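Beta-lactamase inhibitory protein BLIP-I (Streptomyces exfoliatus, PDB 3GMV) probably binds and inhibits beta-lactamases, as a member of the BLIP family of inhibitory proteins. Local coordinates at residues F134-S139 with Y151-L155. Numbering follows the deposited sequence.
Sequences FPPSAS and YQRSL
Ser-137 with Arg-153, and Ser-139 with Tyr-151, are hydrogen-bonded pairs of an antiparallel ladder. In the first, Arg-153 N donates to Ser-137 O at 2.9 Å and Ser-137 N to Arg-153 O. In the second, Ser-139 N donates to Tyr-151 O at 2.8 Å and Tyr-151 N to Ser-139 O. Ala-138 and Gln-152 form the non-hydrogen-bonded pair between them, with CA atoms 4.1 Å apart. This is the open end of the hairpin made by strands 137-143 and 146-153. It closes one side of the antiparallel sheet in the alpha/beta sandwich, with 146-153 as the edge strand there.

On the face carrying Ser-137, Arg-153 reaches across to the neighbouring strand, past this serine. Its chain is extended from CG to NE (chi3 -171°), which brings the guanidinium to the loop before the strand. NE, at 2.6 Å, and NH1, at 2.7 Å, donate to Pro-135 O, which meets the group at its edge, about 12° out of plane. This side-on grip ties the loop to the edge strand. Ser-137 CB lies over the rim of one guanidinium face.

Leu-155 lies on the other face, towards helix 81-84. Its CD1 meets Ala-138 CB at 4.1 Å, and its CD2 meets Pro-136 CB at 4.2 Å. Gln-152 folds back at chi2 (85°), and its OE1 accepts from Leu-155 N at 2.9 Å, bracing the turn after the strand.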
loop_
_atom_site.group_PDB
_atom_site.type_symbol
_atom_site.label_atom_id
_atom_site.label_comp_id
_atom_site.label_asym_id
_atom_site.label_seq_id
_atom_site.Cartn_x
_atom_site.Cartn_y
_atom_site.Cartn_z
ATOM N N PHE A 134 9.695 12.022 -4.318
ATOM C CA PHE A 134 9.473 11.752 -5.719
ATOM C C PHE A 134 10.697 11.187 -6.411
ATOM O O PHE A 134 11.093 11.669 -7.445
ATOM C CB PHE A 134 8.922 13.004 -6.412
ATOM C CG PHE A 134 7.525 13.349 -5.951
ATOM C CD1 PHE A 134 6.457 12.500 -6.261
ATOM C CD2 PHE A 134 7.283 14.466 -5.165
ATOM C CE1 PHE A 134 5.158 12.783 -5.832
ATOM C CE2 PHE A 134 5.991 14.753 -4.723
ATOM C CZ PHE A 134 4.932 13.916 -5.058
ATOM N N PRO A 135 11.269 10.113 -5.857
ATOM C CA PRO A 135 12.369 9.479 -6.571
ATOM C C PRO A 135 11.875 8.698 -7.802
ATOM O O PRO A 135 10.672 8.438 -7.921
ATOM C CB PRO A 135 12.930 8.509 -5.540
ATOM C CG PRO A 135 11.717 8.105 -4.697
ATOM C CD PRO A 135 10.799 9.328 -4.698
ATOM N N PRO A 136 12.788 8.339 -8.720
ATOM C CA PRO A 136 12.442 7.359 -9.751
ATOM C C PRO A 136 11.947 6.093 -9.040
ATOM O O PRO A 136 12.378 5.823 -7.934
ATOM C CB PRO A 136 13.785 7.092 -10.444
ATOM C CG PRO A 136 14.639 8.360 -10.148
ATOM C CD PRO A 136 14.222 8.694 -8.731
ATOM N N SER A 137 11.025 5.344 -9.636
ATOM C CA SER A 137 10.473 4.204 -8.911
ATOM C C SER A 137 9.916 3.169 -9.857
ATOM O O SER A 137 9.746 3.411 -11.048
ATOM C CB SER A 137 9.362 4.647 -7.948
ATOM O OG SER A 137 8.230 5.126 -8.668
ATOM N N ALA A 138 9.661 2.000 -9.297
ATOM C CA ALA A 138 8.827 1.008 -9.974
ATOM C C ALA A 138 7.713 0.566 -9.031
ATOM O O ALA A 138 7.865 0.613 -7.798
ATOM C CB ALA A 138 9.680 -0.181 -10.431
ATOM N N SER A 139 6.589 0.151 -9.615
ATOM C CA SER A 139 5.457 -0.391 -8.872
ATOM C C SER A 139 5.199 -1.801 -9.391
ATOM O O SER A 139 5.226 -2.046 -10.607
ATOM C CB SER A 139 4.201 0.441 -9.135
ATOM O OG SER A 139 4.392 1.752 -8.596
ATOM N N TYR A 151 4.934 -1.177 -13.436
ATOM C CA TYR A 151 5.066 0.154 -14.010
ATOM C C TYR A 151 6.387 0.728 -13.528
ATOM O O TYR A 151 6.819 0.433 -12.403
ATOM C CB TYR A 151 3.912 1.040 -13.521
ATOM C CG TYR A 151 3.867 2.369 -14.217
ATOM C CD1 TYR A 151 3.314 2.473 -15.496
ATOM C CD2 TYR A 151 4.360 3.513 -13.612
ATOM C CE1 TYR A 151 3.277 3.689 -16.145
ATOM C CE2 TYR A 151 4.314 4.738 -14.274
ATOM C CZ TYR A 151 3.769 4.802 -15.530
ATOM O OH TYR A 151 3.745 6.029 -16.168
ATOM N N GLN A 152 7.026 1.570 -14.342
ATOM C CA GLN A 152 8.175 2.316 -13.847
ATOM C C GLN A 152 8.194 3.762 -14.327
ATOM O O GLN A 152 7.708 4.084 -15.404
ATOM C CB GLN A 152 9.507 1.621 -14.169
ATOM C CG GLN A 152 9.897 1.665 -15.637
ATOM C CD GLN A 152 10.618 2.955 -16.021
ATOM O OE1 GLN A 152 11.168 3.665 -15.175
ATOM N NE2 GLN A 152 10.622 3.248 -17.295
ATOM N N ARG A 153 8.748 4.627 -13.488
ATOM C CA ARG A 153 8.860 6.043 -13.810
ATOM C C ARG A 153 10.290 6.491 -13.575
ATOM O O ARG A 153 10.785 6.454 -12.451
ATOM C CB ARG A 153 7.926 6.836 -12.902
ATOM C CG ARG A 153 8.309 6.679 -11.403
ATOM C CD ARG A 153 7.887 7.883 -10.543
ATOM N NE ARG A 153 8.425 7.859 -9.179
ATOM C CZ ARG A 153 7.665 7.809 -8.074
ATOM N NH1 ARG A 153 8.228 7.810 -6.861
ATOM N NH2 ARG A 153 6.332 7.791 -8.176
ATOM N N SER A 154 10.961 6.870 -14.662
ATOM C CA SER A 154 12.254 7.536 -14.586
ATOM C C SER A 154 13.403 6.692 -14.104
ATOM O O SER A 154 14.426 7.253 -13.714
ATOM C CB SER A 154 12.183 8.796 -13.697
ATOM O OG SER A 154 11.283 9.716 -14.283
ATOM N N LEU A 155 13.272 5.363 -14.131
ATOM C CA LEU A 155 14.398 4.530 -13.713
ATOM C C LEU A 155 15.592 4.697 -14.627
ATOM O O LEU A 155 15.430 4.957 -15.824
ATOM C CB LEU A 155 14.015 3.052 -13.669
ATOM C CG LEU A 155 13.053 2.643 -12.555
ATOM C CD1 LEU A 155 12.794 1.141 -12.719
ATOM C CD2 LEU A 155 13.597 2.988 -11.148
#